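Local coordinates for protein Cel44C (Paenibacillus polymyxa, PDB 2YKK) that hydrolyses the beta-1,4-glucan backbone of xyloglucan and cellulosic substrates through this family 44 glycoside hydrolase part of a longer multidomain enzyme, at residues 280-285 against 355-360; 111-116 against 196-201. The protein carries 2 engineered substitutions. All blocks are in the same frame, centred on the assembly; numbering follows the deposited sequence.

Contact 1 of 2, residues 280-285 against 355-360; sequences VFDVHW and AMTEYS
Val283 and Ala355 mark the regular part of a parallel pairing between strands 280-285 and 353-359, the sixth and seventh of the eight-stranded barrel. Ala355 N donates to Phe281 O, and Val283 N returns a nearly straight bond to Ala355 O (3.0 Å, 172° at the hydrogen). Thr357 N reaches Val283 O with a bent bond, where the second strand turns a corner at Glu358. Trp285 N finds Glu358 O at 3.0 Å, whereas Trp285 O has no polar partner in the model. The strands run parallel but splay.

On the face bearing Asp282, His284 and Glu358, Thr357 OG1 donates to Asp282 OD1 at 2.5 Å, a very short bond. With chi1 at 56°, Thr357 OG1 sits between its own backbone N and carbonyl carbon, facing Asp282, and it also lies in plane at the edge of the His284 ring, 2.9 Å from NE2. Glu358 runs extended across one face of that ring: CG stands 3.6 Å from the ring centroid in a CH-pi contact, and the carboxylate stacks 20° from the ring plane. Glu187 binds ND1, while Tyr286 and Arg44 hold the Glu358 oxygens. With an alanine at His284, Glu187 would probably lose its ND1 mate and the Glu358 chain the flat surface it lies on. On the other face, the bent end of Met356 brings CE to 3.7 Å from Trp285 CB, with SD oblique to the indole.

The nearest atoms of a bound buffer molecule and the Glu358 side chain are about 3 Å apart. Glu358 at the end of strand seven and Glu187 after strand four match the places of nucleophile and acid/base in retaining TIM-barrel glycosidases, so His284 probably helps to position both.

Contact 2 of 2, residues 111-116 against 196-201; sequences PMAGYV and PRIHGE
Two excursions beyond consecutive barrel strands, 105-110 and 181-184, meet where Ala113 and Tyr115 pack on Ile198. The first leads into strand 115-117, the edge of a small three-stranded sheet; the second contributes the loop between helices 191-194 and 205-222.

The apolar evidence centres on one methyl group. Ile198 CG2 lies 3.8 Å from Ala113 CB and 4.1 Å from Tyr115 CB, so one methyl touches the residues before and after Gly114. This follows from chi1 of -62°, which turns CG2 anti to the Ile198 backbone N, while CD1, at the end of the extended other branch, reaches Tyr115 O at 3.9 Å. Trp135 of the small sheet also touches Ile198. Gly114 itself has a positive phi (132°), at which a side chain would strike the preceding carbonyl oxygen.

The polar evidence is indirect. One water donates to Ala113 O at 2.5 Å, a short distance, and to Ile198 O at 3.0 Å, joining the two backbones without a direct bond. The Tyr115 ring passes obliquely by the same Ile198 carbonyl, CD1 being 3.8 Å from its oxygen. His199 presents a ring edge: CD2 is 3.6 Å from Ala113 O, which lies in the ring plane. NE2 of that ring binds Glu207 on helix 205-222, and ND1 makes a weak bond to Glu201 O, so both nitrogens are engaged while a carbon edge meets the neighbouring loop.

Here the excursions after strands three and four of the TIM barrel meet through apolar packing and a water shared by two carbonyls, beside the direct bond of Asp185 to Met112 N.

Overall arrangement
The centre of contact 1 is about 5 Å from the centre of the chain, that of contact 2 about 24 Å; their nearest atoms are about 11 Å apart and do not touch. Both belong to the same TIM barrel but hold different elements: contact 1 pairs two of its strands, 280-285 and 353-359, and contact 2 joins the excursions beyond strands 105-110 and 181-184. The chemistry differs accordingly. Contact 1, wholly buried, rests on direct backbone bonds and on polar side chains close to a bound buffer molecule. Contact 2, with partly exposed Tyr115, buries less than half as much surface (220 against 512 Å²) and depends on methyl packing and one bridging water.

Contact 1 of 2, residues 280-285 against 355-360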
loop_
_atom_site.group_PDB
_atom_site.type_symbol
_atom_site.label_atom_id
_atom_site.label_comp_id
_atom_site.label_asym_id
_atom_site.label_seq_id
_atom_site.Cartn_x
_atom_site.Cartn_y
_atom_site.Cartn_z
ATOM N N VAL A 280 5.965 11.769 -0.245
ATOM C CA VAL A 280 4.760 10.958 -0.216
ATOM C C VAL A 280 4.364 10.734 1.248
ATOM O O VAL A 280 5.202 10.301 2.083
ATOM C CB VAL A 280 5.001 9.575 -0.874
ATOM C CG1 VAL A 280 3.688 8.817 -0.966
ATOM C CG2 VAL A 280 5.631 9.660 -2.313
ATOM N N PHE A 281 3.133 11.103 1.586
ATOM C CA PHE A 281 2.604 10.921 2.927
ATOM C C PHE A 281 2.078 9.494 2.958
ATOM O O PHE A 281 1.268 9.108 2.105
ATOM C CB PHE A 281 1.478 11.918 3.206
ATOM C CG PHE A 281 0.992 11.851 4.647
ATOM C CD1 PHE A 281 1.693 12.541 5.672
ATOM C CD2 PHE A 281 -0.115 11.059 4.986
ATOM C CE1 PHE A 281 1.255 12.421 7.027
ATOM C CE2 PHE A 281 -0.560 10.967 6.361
ATOM C CZ PHE A 281 0.127 11.633 7.351
ATOM N N ASP A 282 2.577 8.701 3.913
ATOM C CA ASP A 282 2.566 7.226 3.841
ATOM C C ASP A 282 1.834 6.749 5.092
ATOM O O ASP A 282 2.277 7.035 6.225
ATOM C CB ASP A 282 4.058 6.789 3.844
ATOM C CG ASP A 282 4.307 5.259 3.851
ATOM O OD1 ASP A 282 3.430 4.500 4.350
ATOM O OD2 ASP A 282 5.416 4.819 3.402
ATOM N N VAL A 283 0.717 6.052 4.890
ATOM C CA VAL A 283 -0.032 5.434 6.000
ATOM C C VAL A 283 -0.257 3.944 5.761
ATOM O O VAL A 283 -0.240 3.452 4.603
ATOM C CB VAL A 283 -1.423 6.107 6.233
ATOM C CG1 VAL A 283 -1.231 7.580 6.614
ATOM C CG2 VAL A 283 -2.329 5.982 5.012
ATOM N N HIS A 284 -0.528 3.231 6.863
ATOM C CA HIS A 284 -1.070 1.852 6.819
ATOM C C HIS A 284 -2.525 1.918 7.251
ATOM O O HIS A 284 -2.888 2.744 8.082
ATOM C CB HIS A 284 -0.277 0.940 7.766
ATOM C CG HIS A 284 1.175 0.853 7.381
ATOM N ND1 HIS A 284 2.156 0.271 8.178
ATOM C CD2 HIS A 284 1.789 1.252 6.246
ATOM C CE1 HIS A 284 3.315 0.320 7.527
ATOM N NE2 HIS A 284 3.109 0.895 6.347
ATOM N N TRP A 285 -3.348 1.072 6.634
ATOM C CA TRP A 285 -4.807 1.079 6.884
ATOM C C TRP A 285 -5.288 -0.353 6.941
ATOM O O TRP A 285 -5.521 -0.986 5.895
ATOM C CB TRP A 285 -5.524 1.828 5.755
ATOM C CG TRP A 285 -7.059 1.876 5.890
ATOM C CD1 TRP A 285 -7.969 1.157 5.161
ATOM C CD2 TRP A 285 -7.816 2.693 6.790
ATOM N NE1 TRP A 285 -9.258 1.476 5.557
ATOM C CE2 TRP A 285 -9.195 2.424 6.543
ATOM C CE3 TRP A 285 -7.473 3.659 7.768
ATOM C CZ2 TRP A 285 -10.214 3.074 7.231
ATOM C CZ3 TRP A 285 -8.509 4.281 8.474
ATOM C CH2 TRP A 285 -9.860 3.978 8.198
ATOM N N ALA A 355 0.163 7.580 -0.077
ATOM C CA ALA A 355 0.372 6.161 -0.335
ATOM C C ALA A 355 -0.195 5.391 0.841
ATOM O O ALA A 355 -0.069 5.834 1.986
ATOM C CB ALA A 355 1.874 5.822 -0.497
ATOM N N MET A 356 -0.780 4.232 0.542
ATOM C CA MET A 356 -1.248 3.307 1.567
ATOM C C MET A 356 -0.369 2.047 1.517
ATOM O O MET A 356 -0.659 1.132 0.741
ATOM C CB MET A 356 -2.711 2.938 1.243
ATOM C CG MET A 356 -3.342 2.031 2.310
ATOM S SD MET A 356 -5.111 1.692 1.961
ATOM C CE MET A 356 -5.788 3.282 2.309
ATOM N N THR A 357 0.740 2.031 2.263
ATOM C CA THR A 357 1.815 1.062 2.000
ATOM C C THR A 357 1.644 -0.262 2.711
ATOM O O THR A 357 2.458 -1.168 2.510
ATOM C CB THR A 357 3.210 1.652 2.326
ATOM O OG1 THR A 357 3.227 2.102 3.681
ATOM C CG2 THR A 357 3.494 2.855 1.368
ATOM N N GLU A 358 0.616 -0.372 3.549
ATOM C CA GLU A 358 0.110 -1.696 3.962
ATOM C C GLU A 358 -1.367 -1.566 4.111
ATOM O O GLU A 358 -1.814 -0.566 4.660
ATOM C CB GLU A 358 0.614 -2.118 5.342
ATOM C CG GLU A 358 2.132 -2.445 5.314
ATOM C CD GLU A 358 2.711 -2.791 6.706
ATOM O OE1 GLU A 358 1.939 -3.174 7.606
ATOM O OE2 GLU A 358 3.957 -2.703 6.890
ATOM N N TYR A 359 -2.084 -2.602 3.693
ATOM C CA TYR A 359 -3.520 -2.750 3.975
ATOM C C TYR A 359 -3.943 -4.188 3.684
ATOM O O TYR A 359 -3.259 -4.920 2.943
ATOM C CB TYR A 359 -4.380 -1.775 3.143
ATOM C CG TYR A 359 -4.440 -2.073 1.667
ATOM C CD1 TYR A 359 -3.393 -1.686 0.813
ATOM C CD2 TYR A 359 -5.578 -2.675 1.103
ATOM C CE1 TYR A 359 -3.465 -1.969 -0.550
ATOM C CE2 TYR A 359 -5.653 -2.905 -0.267
ATOM C CZ TYR A 359 -4.592 -2.589 -1.071
ATOM O OH TYR A 359 -4.663 -2.782 -2.447
ATOM N N SER A 360 -5.078 -4.580 4.253
ATOM C CA SER A 360 -5.675 -5.875 3.911
ATOM C C SER A 360 -7.100 -5.808 4.401
ATOM O O SER A 360 -7.342 -5.230 5.481
ATOM C CB SER A 360 -4.992 -6.997 4.701
ATOM O OG SER A 360 -5.748 -8.212 4.530
#

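Contact 2 of 2, residues 111-116 against 196-201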
loop_
_atom_site.group_PDB
_atom_site.type_symbol
_atom_site.label_atom_id
_atom_site.label_comp_id
_atom_site.label_asym_id
_atom_site.label_seq_id
_atom_site.Cartn_x
_atom_site.Cartn_y
_atom_site.Cartn_z
ATOM N N PRO A 111 16.381 2.868 8.300
ATOM C CA PRO A 111 16.136 2.785 9.747
ATOM C C PRO A 111 16.172 4.188 10.414
ATOM O O PRO A 111 17.037 5.019 10.063
ATOM C CB PRO A 111 17.337 1.929 10.247
ATOM C CG PRO A 111 18.461 2.281 9.262
ATOM C CD PRO A 111 17.766 2.495 7.914
ATOM N N MET A 112 15.269 4.440 11.365
ATOM C CA MET A 112 15.271 5.679 12.147
ATOM C C MET A 112 15.154 5.458 13.640
ATOM O O MET A 112 15.364 6.400 14.405
ATOM C CB MET A 112 14.054 6.574 11.764
ATOM C CG MET A 112 14.385 7.593 10.821
ATOM S SD MET A 112 13.142 8.880 10.541
ATOM C CE MET A 112 11.659 8.247 11.236
ATOM N N ALA A 113 14.857 4.263 14.103
ATOM C CA ALA A 113 14.517 4.100 15.555
ATOM C C ALA A 113 15.784 4.159 16.398
ATOM O O ALA A 113 15.716 4.443 17.603
ATOM C CB ALA A 113 13.799 2.793 15.803
ATOM N N GLY A 114 16.926 3.944 15.758
ATOM C CA GLY A 114 18.210 4.350 16.332
ATOM C C GLY A 114 19.308 3.285 16.301
ATOM O O GLY A 114 20.492 3.624 16.428
ATOM N N TYR A 115 18.902 2.021 16.209
ATOM C CA TYR A 115 19.838 0.896 16.208
ATOM C C TYR A 115 19.415 -0.204 15.257
ATOM O O TYR A 115 18.224 -0.332 14.922
ATOM C CB TYR A 115 19.942 0.240 17.611
ATOM C CG TYR A 115 20.394 1.233 18.685
ATOM C CD1 TYR A 115 19.445 2.033 19.339
ATOM C CD2 TYR A 115 21.732 1.339 19.035
ATOM C CE1 TYR A 115 19.861 2.951 20.322
ATOM C CE2 TYR A 115 22.144 2.245 20.042
ATOM C CZ TYR A 115 21.191 3.031 20.655
ATOM O OH TYR A 115 21.533 3.941 21.669
ATOM N N VAL A 116 20.379 -1.037 14.876
ATOM C CA VAL A 116 20.082 -2.166 14.019
ATOM C C VAL A 116 20.798 -3.399 14.554
ATOM O O VAL A 116 21.753 -3.299 15.310
ATOM C CB VAL A 116 20.452 -1.906 12.503
ATOM C CG1 VAL A 116 19.621 -0.737 11.927
ATOM C CG2 VAL A 116 21.976 -1.614 12.394
ATOM N N PRO A 196 10.628 -2.819 21.516
ATOM C CA PRO A 196 10.998 -2.263 22.823
ATOM C C PRO A 196 12.506 -2.357 23.108
ATOM O O PRO A 196 13.023 -1.540 23.909
ATOM C CB PRO A 196 10.200 -3.133 23.816
ATOM C CG PRO A 196 10.012 -4.483 23.091
ATOM C CD PRO A 196 9.719 -3.975 21.633
ATOM N N ARG A 197 13.215 -3.276 22.469
ATOM C CA ARG A 197 14.684 -3.405 22.726
ATOM C C ARG A 197 15.444 -2.330 21.926
ATOM O O ARG A 197 16.615 -2.064 22.193
ATOM C CB ARG A 197 15.232 -4.774 22.314
ATOM C CG ARG A 197 14.498 -5.948 22.935
ATOM C CD ARG A 197 14.684 -5.990 24.510
ATOM N NE ARG A 197 13.872 -7.094 24.972
ATOM C CZ ARG A 197 12.674 -7.010 25.521
ATOM N NH1 ARG A 197 12.107 -5.841 25.826
ATOM N NH2 ARG A 197 12.045 -8.146 25.819
ATOM N N ILE A 198 14.773 -1.697 20.958
ATOM C CA ILE A 198 15.453 -0.668 20.152
ATOM C C ILE A 198 15.091 0.735 20.652
ATOM O O ILE A 198 15.977 1.569 20.882
ATOM C CB ILE A 198 15.081 -0.764 18.642
ATOM C CG1 ILE A 198 15.542 -2.116 18.089
ATOM C CG2 ILE A 198 15.842 0.321 17.856
ATOM C CD1 ILE A 198 15.252 -2.270 16.556
ATOM N N HIS A 199 13.797 0.986 20.787
ATOM C CA HIS A 199 13.305 2.331 21.190
ATOM C C HIS A 199 12.121 2.143 22.142
ATOM O O HIS A 199 10.946 2.249 21.765
ATOM C CB HIS A 199 12.914 3.118 19.914
ATOM C CG HIS A 199 12.551 4.568 20.151
ATOM N ND1 HIS A 199 11.443 4.949 20.885
ATOM C CD2 HIS A 199 13.114 5.715 19.706
ATOM C CE1 HIS A 199 11.365 6.270 20.914
ATOM N NE2 HIS A 199 12.352 6.760 20.185
ATOM N N GLY A 200 12.433 1.878 23.403
ATOM C CA GLY A 200 11.389 1.478 24.351
ATOM C C GLY A 200 10.495 2.615 24.843
ATOM O O GLY A 200 9.402 2.342 25.379
ATOM N N GLU A 201 10.937 3.867 24.696
ATOM C CA GLU A 201 10.096 5.029 25.047
ATOM C C GLU A 201 9.103 5.319 23.916
ATOM O O GLU A 201 9.433 5.090 22.739
ATOM C CB GLU A 201 10.950 6.297 25.314
ATOM C CG GLU A 201 11.869 6.179 26.541
ATOM C CD GLU A 201 11.077 5.994 27.858
ATOM O OE1 GLU A 201 10.127 6.750 28.131
ATOM O OE2 GLU A 201 11.382 5.035 28.613
HETATM O O HOH W 1 16.488 4.382 20.000
#